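Uncharacterized protein Dfer_1899 (Dyadobacter fermentans, PDB 5HX0) is of unknown function but has a sialidase-like beta-propeller domain with BNR-type repeats, consistent with a role in recognising or processing glycans. Local coordinates at residues H312-L317 / L326-R331. Residues are numbered along the deposited sequence; the frame is centred on the assembly and turned at random.
Sequences HPMHAL and LSYGYR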
ATOM      1  N   HIS A 312     -27.613  10.653   5.603  1.00 12.24           N
ATOM      2  CA  HIS A 312     -26.209  11.000   5.752  1.00 12.89           C
ATOM      3  C   HIS A 312     -25.338  10.043   4.932  1.00 19.55           C
ATOM      4  O   HIS A 312     -25.764   8.960   4.574  1.00 14.95           O
ATOM      5  CB  HIS A 312     -25.765  10.930   7.225  1.00 11.23           C
ATOM      6  CG  HIS A 312     -25.598   9.533   7.736  1.00 15.60           C
ATOM      7  ND1 HIS A 312     -26.503   8.947   8.594  1.00 17.46           N
ATOM      8  CD2 HIS A 312     -24.625   8.611   7.527  1.00 15.47           C
ATOM      9  CE1 HIS A 312     -26.097   7.724   8.892  1.00 18.07           C
ATOM     10  NE2 HIS A 312     -24.961   7.493   8.257  1.00 16.81           N
ATOM     11  N   PRO A 313     -24.106  10.457   4.616  1.00 16.80           N
ATOM     12  CA  PRO A 313     -23.701  11.854   4.632  1.00 10.93           C
ATOM     13  C   PRO A 313     -24.270  12.501   3.365  1.00 12.95           C
ATOM     14  O   PRO A 313     -24.882  11.795   2.560  1.00 11.96           O
ATOM     15  CB  PRO A 313     -22.171  11.777   4.600  1.00 11.09           C
ATOM     16  CG  PRO A 313     -21.907  10.541   3.752  1.00 11.19           C
ATOM     17  CD  PRO A 313     -23.068   9.576   4.058  1.00 10.12           C
HETATM   18  N   MSE A 314     -24.054  13.794   3.181  1.00 11.97           N
HETATM   19  CA  MSE A 314     -24.630  14.530   2.063  1.00 16.47           C
HETATM   20  C   MSE A 314     -23.554  14.919   1.049  1.00 14.65           C
HETATM   21  O   MSE A 314     -22.399  15.132   1.429  1.00 12.41           O
HETATM   22  CB  MSE A 314     -25.358  15.800   2.561  1.00 13.95           C
HETATM   23  CG  MSE A 314     -26.890  15.628   2.780  1.00 12.93           C
HETATM   24 SE   MSE A 314     -27.292  14.393   4.210  0.61 16.44          SE
HETATM   25  CE  MSE A 314     -26.369  15.204   5.730  1.00 13.75           C
ATOM     26  N   HIS A 315     -23.946  14.996  -0.228  1.00  9.92           N
ATOM     27  CA  HIS A 315     -23.101  15.493  -1.308  1.00 11.75           C
ATOM     28  C   HIS A 315     -23.935  16.418  -2.188  1.00 14.01           C
ATOM     29  O   HIS A 315     -25.082  16.096  -2.497  1.00 15.24           O
ATOM     30  CB  HIS A 315     -22.531  14.343  -2.191  1.00  8.61           C
ATOM     31  CG  HIS A 315     -21.701  14.843  -3.331  1.00 13.02           C
ATOM     32  ND1 HIS A 315     -22.207  15.022  -4.603  1.00 14.40           N
ATOM     33  CD2 HIS A 315     -20.422  15.290  -3.371  1.00 11.72           C
ATOM     34  CE1 HIS A 315     -21.265  15.526  -5.383  1.00 11.71           C
ATOM     35  NE2 HIS A 315     -20.180  15.722  -4.654  1.00 10.72           N
ATOM     36  N   ALA A 316     -23.370  17.552  -2.601  1.00 13.98           N
ATOM     37  CA  ALA A 316     -24.097  18.510  -3.436  1.00 17.30           C
ATOM     38  C   ALA A 316     -23.382  18.697  -4.764  1.00 15.61           C
ATOM     39  O   ALA A 316     -22.164  18.901  -4.793  1.00 14.74           O
ATOM     40  CB  ALA A 316     -24.247  19.868  -2.746  1.00 15.78           C
ATOM     41  N   LEU A 317     -24.153  18.658  -5.854  1.00 16.80           N
ATOM     42  CA  LEU A 317     -23.656  18.852  -7.214  1.00  9.39           C
ATOM     43  C   LEU A 317     -24.484  19.927  -7.907  1.00 13.61           C
ATOM     44  O   LEU A 317     -25.714  19.835  -7.935  1.00 13.41           O
ATOM     45  CB  LEU A 317     -23.758  17.542  -8.008  1.00 12.30           C
ATOM     46  CG  LEU A 317     -23.457  17.664  -9.509  1.00 15.83           C
ATOM     47  CD1 LEU A 317     -21.982  17.954  -9.720  1.00 18.50           C
ATOM     48  CD2 LEU A 317     -23.869  16.382 -10.256  1.00 19.07           C
ATOM     49  N   LEU A 326     -28.744  17.148  -4.244  1.00 14.10           N
ATOM     50  CA  LEU A 326     -28.266  16.774  -2.912  1.00 11.90           C
ATOM     51  C   LEU A 326     -28.524  15.288  -2.738  1.00 17.31           C
ATOM     52  O   LEU A 326     -29.678  14.876  -2.655  1.00 10.91           O
ATOM     53  CB  LEU A 326     -28.998  17.581  -1.834  1.00 14.44           C
ATOM     54  CG  LEU A 326     -28.516  17.427  -0.389  1.00 15.30           C
ATOM     55  CD1 LEU A 326     -27.143  18.060  -0.206  1.00 12.58           C
ATOM     56  CD2 LEU A 326     -29.534  18.061   0.556  1.00 19.24           C
ATOM     57  N   SER A 327     -27.470  14.474  -2.696  0.65  9.93           N
ATOM     58  CA  SER A 327     -27.667  13.042  -2.515  0.65 13.90           C
ATOM     59  C   SER A 327     -27.167  12.615  -1.139  0.65 14.72           C
ATOM     60  O   SER A 327     -26.258  13.230  -0.571  0.65 14.04           O
ATOM     61  CB  SER A 327     -26.959  12.242  -3.612  0.65 11.78           C
ATOM     62  OG  SER A 327     -25.587  12.550  -3.651  0.65 12.51           O
ATOM     63  N   TYR A 328     -27.769  11.550  -0.610  1.00 12.36           N
ATOM     64  CA  TYR A 328     -27.433  11.076   0.729  1.00 14.25           C
ATOM     65  C   TYR A 328     -27.779   9.606   0.892  1.00 13.30           C
ATOM     66  O   TYR A 328     -28.645   9.068   0.200  1.00 12.57           O
ATOM     67  CB  TYR A 328     -28.154  11.878   1.818  1.00 12.16           C
ATOM     68  CG  TYR A 328     -29.599  12.196   1.500  1.00 11.53           C
ATOM     69  CD1 TYR A 328     -29.922  13.308   0.731  1.00 17.40           C
ATOM     70  CD2 TYR A 328     -30.630  11.420   2.004  1.00 10.49           C
ATOM     71  CE1 TYR A 328     -31.236  13.627   0.441  1.00 14.04           C
ATOM     72  CE2 TYR A 328     -31.977  11.737   1.712  1.00 14.78           C
ATOM     73  CZ  TYR A 328     -32.256  12.843   0.935  1.00 14.79           C
ATOM     74  OH  TYR A 328     -33.557  13.199   0.624  1.00 19.82           O
ATOM     75  N   GLY A 329     -27.093   8.964   1.841  1.00 12.54           N
ATOM     76  CA  GLY A 329     -27.444   7.613   2.213  1.00 11.79           C
ATOM     77  C   GLY A 329     -28.662   7.592   3.117  1.00 14.40           C
ATOM     78  O   GLY A 329     -28.933   8.532   3.871  1.00 15.67           O
ATOM     79  N   TYR A 330     -29.419   6.504   3.032  1.00 10.93           N
ATOM     80  CA  TYR A 330     -30.619   6.327   3.849  1.00 12.38           C
ATOM     81  C   TYR A 330     -30.472   5.014   4.608  1.00 18.76           C
ATOM     82  O   TYR A 330     -30.857   3.947   4.126  1.00 18.52           O
ATOM     83  CB  TYR A 330     -31.884   6.337   3.002  1.00 14.07           C
ATOM     84  CG  TYR A 330     -33.143   6.476   3.824  1.00 18.66           C
ATOM     85  CD1 TYR A 330     -33.469   7.679   4.430  1.00 18.65           C
ATOM     86  CD2 TYR A 330     -34.006   5.400   3.996  1.00 22.93           C
ATOM     87  CE1 TYR A 330     -34.653   7.818   5.178  1.00 18.96           C
ATOM     88  CE2 TYR A 330     -35.173   5.528   4.738  1.00 23.30           C
ATOM     89  CZ  TYR A 330     -35.489   6.735   5.321  1.00 25.34           C
ATOM     90  OH  TYR A 330     -36.651   6.852   6.054  1.00 27.21           O
ATOM     91  N   ARG A 331     -29.936   5.105   5.816  1.00 16.25           N
ATOM     92  CA  ARG A 331     -29.640   3.919   6.616  1.00 13.12           C
ATOM     93  C   ARG A 331     -30.783   3.624   7.571  1.00 19.19           C
ATOM     94  O   ARG A 331     -30.604   3.466   8.772  1.00 22.90           O
ATOM     95  CB  ARG A 331     -28.312   4.098   7.348  1.00 16.99           C
ATOM     96  CG  ARG A 331     -27.089   3.951   6.397  1.00 20.95           C
ATOM     97  CD  ARG A 331     -25.832   4.599   6.978  1.00 25.99           C
ATOM     98  NE  ARG A 331     -24.609   4.148   6.316  1.00 24.96           N
ATOM     99  CZ  ARG A 331     -23.369   4.379   6.762  1.00 24.96           C
ATOM    100  NH1 ARG A 331     -22.328   3.895   6.090  1.00 14.44           N
ATOM    101  NH2 ARG A 331     -23.157   5.093   7.868  1.00 16.01           N
TER
HETATM  102  O   HOH W   1     -25.065  14.839  -5.282  1.00 14.96           O
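M314, a selenomethionine, lies against L326 and Y328 and illustrates how one flexible side chain can serve two neighbours on an antiparallel strand. Its CB and CG lie beside CD1 of L326, CG at 3.9 Å. The chain then bends at chi2 (66°), which swings SE toward Y328, 3.6 Å from that residue's CB. SE stands 5.1 Å from the centroid of the Y328 ring and 48° off its normal, an oblique Met-aromatic contact; CE, beyond a second bend, leads away from the opposing strand. On the opposite face of the sheet lie the side chains of H315 and S327, whose backbones form a hydrogen-bonded pair, H315 N to S327 O and S327 N to H315 O, each 2.9 Å; there a water joins H315 O, H315 ND1 and S327 OG. Past the cis peptide before P313, H312 N donates to G329 O. At the edge of the H312 ring, R331 NH2 gives NE2 a weak, bent bond (3.0 Å, 131°), the guanidinium nearly perpendicular to the ring, while D287 holds ND1 and L366 O takes R331 NE. The hairpin of strands 314-318 and 324-330 belongs to a four-stranded propeller blade, M314, A316 and L326 touching F279 of strand 276-283, and P313 and R331 touching Y368 of strand 367-375.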